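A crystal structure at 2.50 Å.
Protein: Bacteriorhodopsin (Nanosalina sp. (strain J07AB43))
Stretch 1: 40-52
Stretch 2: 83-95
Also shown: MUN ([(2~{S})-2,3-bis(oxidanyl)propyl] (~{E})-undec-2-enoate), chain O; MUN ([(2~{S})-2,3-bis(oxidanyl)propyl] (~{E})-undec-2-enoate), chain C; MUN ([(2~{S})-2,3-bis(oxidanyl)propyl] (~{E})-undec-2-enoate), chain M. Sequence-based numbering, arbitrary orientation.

Stretch 1 40-52: VPQKFGIIHFFIV
Stretch 2, residues 83-95: LILLALGLTAFHG

Two nearly antiparallel helices of bacteriorhodopsin pack through an apolar, knob-into-hole seam with no direct hydrogen bond between them, burying 583 Å². Helix 42-52 follows an extended Val40-Pro41 lead-in (psi 141° and 136°); it and helix 83-93 stay near phi -60°, psi -45°, held mainly by i to i+4 backbone hydrogen bonds, that from Val52 N to His48 O being weak; their axes approach to 9.3 Å, crossing at -160°. In register, Pro41 CA pairs with His94 CA (9.2 Å), Phe44 CA with Ala87 CA (6.5 Å) and Ile47 CA with Leu83 CA (6.4 Å). Ile47 (chi1 m, chi2 t) is the knob, seated among Leu83, Leu86, Ala87 and Leu90: Ile47 CD1 lies 3.8 Å from Leu86 CD2 and 3.7 Å from Leu90 CD1. One turn on, Ile51 (m, t) sets CG1 3.5 Å from Leu83 CB. Phe44 (chi1 m, chi2 -70°) points its edge at the other backbone, CE1 3.6 Å from Thr91 N, and toward the His94 face, planes at 84°. Thr91 OG1 (chi1 m) donates to Ala87 O (2.5 Å), satisfying its hydroxyl. Pro41 CG makes a tight van der Waals contact with His94 CE1 (3.3 Å), His94 having chi1 t. One water links the helices, accepting from Lys43 NZ (3.0 Å) and donating to Leu90 O (3.1 Å). MUN (chain O) runs along the seam, its CAM over one face of Phe50.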

# COMPACT_ATOMS: atom_id res chain seq x y z
N VAL A 40 -16.60 -7.62 -22.00
CA VAL A 40 -15.28 -7.71 -21.39
C VAL A 40 -15.43 -7.67 -19.87
O VAL A 40 -16.26 -6.92 -19.35
CB VAL A 40 -14.39 -6.54 -21.83
CG1 VAL A 40 -13.20 -6.39 -20.90
CG2 VAL A 40 -13.95 -6.70 -23.27
N PRO A 41 -14.63 -8.46 -19.15
CA PRO A 41 -14.87 -8.57 -17.72
C PRO A 41 -14.79 -7.23 -17.01
O PRO A 41 -13.82 -6.49 -17.18
CB PRO A 41 -13.76 -9.51 -17.25
CG PRO A 41 -13.50 -10.38 -18.43
CD PRO A 41 -13.81 -9.58 -19.66
N GLN A 42 -15.75 -6.98 -16.11
CA GLN A 42 -15.90 -5.67 -15.49
C GLN A 42 -14.58 -5.22 -14.87
O GLN A 42 -14.31 -4.02 -14.77
CB GLN A 42 -16.99 -5.72 -14.42
CG GLN A 42 -17.42 -4.36 -13.91
CD GLN A 42 -17.95 -3.46 -15.01
OE1 GLN A 42 -18.73 -3.89 -15.86
NE2 GLN A 42 -17.57 -2.19 -14.97
N LYS A 43 -13.76 -6.18 -14.46
CA LYS A 43 -12.54 -5.88 -13.72
C LYS A 43 -11.61 -5.00 -14.54
O LYS A 43 -10.96 -4.10 -14.01
CB LYS A 43 -11.82 -7.18 -13.33
CG LYS A 43 -11.48 -8.08 -14.50
CD LYS A 43 -10.39 -9.08 -14.13
CE LYS A 43 -10.96 -10.45 -13.84
NZ LYS A 43 -10.71 -11.41 -14.95
N PHE A 44 -11.60 -5.21 -15.86
CA PHE A 44 -10.75 -4.45 -16.75
C PHE A 44 -11.17 -2.98 -16.77
O PHE A 44 -10.33 -2.09 -16.65
CB PHE A 44 -10.80 -5.02 -18.17
CG PHE A 44 -10.03 -6.30 -18.33
CD1 PHE A 44 -8.65 -6.29 -18.28
CD2 PHE A 44 -10.69 -7.52 -18.31
CE1 PHE A 44 -7.93 -7.48 -18.31
CE2 PHE A 44 -9.98 -8.71 -18.35
CZ PHE A 44 -8.60 -8.68 -18.36
N GLY A 45 -12.48 -2.75 -16.76
CA GLY A 45 -13.02 -1.40 -16.58
C GLY A 45 -12.59 -0.78 -15.26
O GLY A 45 -12.17 0.37 -15.22
N ILE A 46 -12.77 -1.53 -14.17
CA ILE A 46 -12.37 -1.05 -12.86
C ILE A 46 -10.93 -0.56 -12.89
O ILE A 46 -10.63 0.57 -12.51
CB ILE A 46 -12.47 -2.16 -11.79
CG1 ILE A 46 -13.87 -2.78 -11.80
CG2 ILE A 46 -12.15 -1.60 -10.41
CD1 ILE A 46 -14.99 -1.76 -11.68
N ILE A 47 -10.03 -1.41 -13.38
CA ILE A 47 -8.60 -1.18 -13.25
C ILE A 47 -8.18 0.03 -14.08
O ILE A 47 -7.43 0.88 -13.60
CB ILE A 47 -7.80 -2.41 -13.72
CG1 ILE A 47 -7.89 -3.53 -12.68
CG2 ILE A 47 -6.34 -2.03 -13.96
CD1 ILE A 47 -7.69 -4.91 -13.26
N HIS A 48 -8.75 0.16 -15.27
CA HIS A 48 -8.43 1.27 -16.15
C HIS A 48 -9.06 2.57 -15.64
O HIS A 48 -8.46 3.64 -15.75
CB HIS A 48 -8.92 0.99 -17.57
CG HIS A 48 -8.10 -0.04 -18.30
ND1 HIS A 48 -6.78 0.18 -18.64
CD2 HIS A 48 -8.40 -1.29 -18.71
CE1 HIS A 48 -6.32 -0.88 -19.29
NE2 HIS A 48 -7.28 -1.79 -19.34
N PHE A 49 -10.24 2.45 -15.03
CA PHE A 49 -10.84 3.58 -14.33
C PHE A 49 -9.86 4.19 -13.34
O PHE A 49 -9.60 5.39 -13.37
CB PHE A 49 -12.11 3.14 -13.60
CG PHE A 49 -12.66 4.18 -12.66
CD1 PHE A 49 -13.43 5.23 -13.15
CD2 PHE A 49 -12.45 4.09 -11.30
CE1 PHE A 49 -13.95 6.18 -12.29
CE2 PHE A 49 -12.97 5.03 -10.43
CZ PHE A 49 -13.71 6.08 -10.93
N PHE A 50 -9.27 3.34 -12.51
CA PHE A 50 -8.42 3.81 -11.41
C PHE A 50 -7.11 4.36 -11.94
O PHE A 50 -6.55 5.30 -11.38
CB PHE A 50 -8.15 2.68 -10.42
CG PHE A 50 -9.18 2.57 -9.34
CD1 PHE A 50 -9.44 3.64 -8.50
CD2 PHE A 50 -9.99 1.45 -9.25
CE1 PHE A 50 -10.45 3.58 -7.56
CE2 PHE A 50 -10.99 1.37 -8.30
CZ PHE A 50 -11.22 2.44 -7.45
N ILE A 51 -6.62 3.79 -13.04
CA ILE A 51 -5.38 4.24 -13.65
C ILE A 51 -5.46 5.72 -13.99
O ILE A 51 -4.60 6.51 -13.59
CB ILE A 51 -5.05 3.45 -14.93
CG1 ILE A 51 -4.47 2.08 -14.56
CG2 ILE A 51 -4.06 4.22 -15.79
CD1 ILE A 51 -4.54 1.07 -15.69
N VAL A 52 -6.51 6.10 -14.72
CA VAL A 52 -6.61 7.46 -15.25
C VAL A 52 -7.06 8.44 -14.18
O VAL A 52 -6.62 9.59 -14.15
CB VAL A 52 -7.59 7.53 -16.44
CG1 VAL A 52 -7.00 6.86 -17.66
CG2 VAL A 52 -8.93 6.91 -16.06
N LEU A 83 -0.95 -0.86 -12.01
CA LEU A 83 -2.30 -1.20 -12.45
C LEU A 83 -2.31 -1.45 -13.96
O LEU A 83 -2.85 -2.45 -14.42
CB LEU A 83 -3.27 -0.07 -12.10
CG LEU A 83 -3.57 0.09 -10.61
CD1 LEU A 83 -4.51 1.26 -10.37
CD2 LEU A 83 -4.15 -1.20 -10.04
N ILE A 84 -1.67 -0.56 -14.70
CA ILE A 84 -1.42 -0.78 -16.12
C ILE A 84 -0.92 -2.20 -16.36
O ILE A 84 -1.38 -2.88 -17.28
CB ILE A 84 -0.39 0.22 -16.67
CG1 ILE A 84 -1.07 1.55 -16.99
CG2 ILE A 84 0.28 -0.34 -17.92
CD1 ILE A 84 -0.13 2.74 -16.91
N LEU A 85 -0.06 -2.68 -15.46
CA LEU A 85 0.56 -3.99 -15.63
C LEU A 85 -0.37 -5.10 -15.14
O LEU A 85 -0.43 -6.17 -15.74
CB LEU A 85 1.88 -4.05 -14.86
CG LEU A 85 3.04 -3.26 -15.48
CD1 LEU A 85 4.34 -3.57 -14.75
CD2 LEU A 85 3.16 -3.58 -16.96
N LEU A 86 -1.09 -4.84 -14.06
CA LEU A 86 -2.18 -5.72 -13.64
C LEU A 86 -3.08 -6.05 -14.83
O LEU A 86 -3.42 -7.20 -15.06
CB LEU A 86 -3.00 -5.07 -12.53
CG LEU A 86 -4.06 -5.98 -11.90
CD1 LEU A 86 -3.43 -7.26 -11.38
CD2 LEU A 86 -4.81 -5.25 -10.79
N ALA A 87 -3.45 -5.01 -15.57
CA ALA A 87 -4.30 -5.18 -16.74
C ALA A 87 -3.64 -6.08 -17.77
O ALA A 87 -4.25 -7.01 -18.29
CB ALA A 87 -4.61 -3.82 -17.36
N LEU A 88 -2.40 -5.75 -18.13
CA LEU A 88 -1.60 -6.58 -19.02
C LEU A 88 -1.60 -8.03 -18.53
O LEU A 88 -1.94 -8.94 -19.28
CB LEU A 88 -0.17 -6.05 -19.09
CG LEU A 88 0.59 -6.28 -20.40
CD1 LEU A 88 -0.36 -6.44 -21.57
CD2 LEU A 88 1.56 -5.12 -20.64
N GLY A 89 -1.23 -8.21 -17.27
CA GLY A 89 -1.15 -9.55 -16.68
C GLY A 89 -2.47 -10.29 -16.79
O GLY A 89 -2.50 -11.46 -17.18
N LEU A 90 -3.56 -9.61 -16.45
CA LEU A 90 -4.87 -10.23 -16.42
C LEU A 90 -5.36 -10.54 -17.83
O LEU A 90 -5.95 -11.59 -18.08
CB LEU A 90 -5.87 -9.31 -15.72
CG LEU A 90 -5.65 -9.22 -14.21
CD1 LEU A 90 -6.78 -8.46 -13.53
CD2 LEU A 90 -5.50 -10.61 -13.63
N THR A 91 -5.05 -9.64 -18.76
CA THR A 91 -5.26 -9.91 -20.18
C THR A 91 -4.65 -11.25 -20.56
O THR A 91 -5.31 -12.10 -21.16
CB THR A 91 -4.63 -8.81 -21.05
OG1 THR A 91 -5.09 -7.52 -20.62
CG2 THR A 91 -4.99 -9.01 -22.51
N ALA A 92 -3.36 -11.41 -20.26
CA ALA A 92 -2.66 -12.66 -20.55
C ALA A 92 -3.36 -13.83 -19.87
O ALA A 92 -3.48 -14.91 -20.45
CB ALA A 92 -1.21 -12.57 -20.10
N PHE A 93 -3.78 -13.62 -18.63
CA PHE A 93 -4.40 -14.69 -17.84
C PHE A 93 -5.77 -15.04 -18.40
O PHE A 93 -6.31 -16.11 -18.11
CB PHE A 93 -4.53 -14.26 -16.38
CG PHE A 93 -3.23 -14.29 -15.62
CD1 PHE A 93 -2.05 -14.61 -16.27
CD2 PHE A 93 -3.20 -14.03 -14.26
CE1 PHE A 93 -0.86 -14.66 -15.57
CE2 PHE A 93 -2.01 -14.08 -13.56
CZ PHE A 93 -0.84 -14.39 -14.22
N HIS A 94 -6.31 -14.14 -19.22
CA HIS A 94 -7.75 -14.12 -19.47
C HIS A 94 -8.20 -15.43 -20.12
O HIS A 94 -9.28 -15.94 -19.81
CB HIS A 94 -8.11 -12.94 -20.37
CG HIS A 94 -9.58 -12.81 -20.63
ND1 HIS A 94 -10.51 -12.70 -19.62
CD2 HIS A 94 -10.29 -12.88 -21.78
CE1 HIS A 94 -11.72 -12.64 -20.14
NE2 HIS A 94 -11.61 -12.75 -21.45
N GLY A 95 -7.39 -15.96 -21.02
CA GLY A 95 -7.77 -17.13 -21.79
C GLY A 95 -7.06 -18.39 -21.32
O GLY A 95 -7.30 -19.48 -21.84
CAR MUN O . -4.98 2.45 -5.02
CAQ MUN O . -6.24 2.99 -5.70
CAP MUN O . -6.99 1.83 -6.35
CAO MUN O . -5.98 0.86 -6.96
CAN MUN O . -6.58 -0.55 -6.95
CAM MUN O . -8.10 -0.45 -6.99
CAK MUN O . -8.63 -1.36 -8.10
CAH MUN O . -7.91 -2.70 -8.01
CAF MUN O . -8.90 -3.83 -8.30
CAC MUN O . -8.38 -4.91 -9.25
CAA MUN O . -9.37 -6.01 -9.60
OAD MUN O . -10.59 -5.85 -9.45
OAB MUN O . -8.81 -7.15 -10.10
CAE MUN O . -8.93 -8.19 -9.13
CAG MUN O . -9.74 -9.35 -9.72
OAJ MUN O . -8.93 -10.06 -10.65
CAI MUN O . -10.18 -10.29 -8.60
OAL MUN O . -10.66 -11.51 -9.16
CAR MUN C . -17.69 4.31 -8.74
CAQ MUN C . -16.34 3.61 -8.65
CAP MUN C . -16.36 2.37 -9.55
CAO MUN C . -17.75 1.75 -9.52
CAN MUN C . -17.66 0.28 -9.93
CAM MUN C . -18.58 0.03 -11.13
CAK MUN C . -18.88 -1.47 -11.23
CAH MUN C . -20.39 -1.67 -11.31
CAF MUN C . -20.68 -2.99 -12.03
CAC MUN C . -21.41 -4.04 -11.18
CAA MUN C . -21.16 -5.49 -11.60
OAD MUN C . -20.55 -5.75 -12.64
OAB MUN C . -21.89 -6.41 -10.91
CAE MUN C . -22.73 -7.13 -11.82
CAG MUN C . -24.11 -6.46 -11.88
OAJ MUN C . -23.95 -5.07 -12.17
CAI MUN C . -24.95 -7.12 -12.97
OAL MUN C . -24.75 -8.54 -12.94
CAN MUN M . 0.50 -0.94 -5.64
CAM MUN M . -0.84 -0.93 -6.38
CAK MUN M . -1.59 -2.23 -6.09
CAH MUN M . -3.05 -1.90 -5.76
CAF MUN M . -3.89 -3.18 -5.66
CAC MUN M . -3.74 -4.20 -6.79
CAA MUN M . -4.28 -5.60 -6.47
OAD MUN M . -4.91 -5.82 -5.43
OAB MUN M . -4.17 -6.51 -7.48
CAE MUN M . -3.96 -7.81 -6.93
CAG MUN M . -5.08 -8.75 -7.40
OAJ MUN M . -5.89 -8.08 -8.37
CAI MUN M . -4.47 -10.01 -8.02
OAL MUN M . -5.47 -11.02 -8.13
O HOH W 1 -8.39 -12.53 -16.43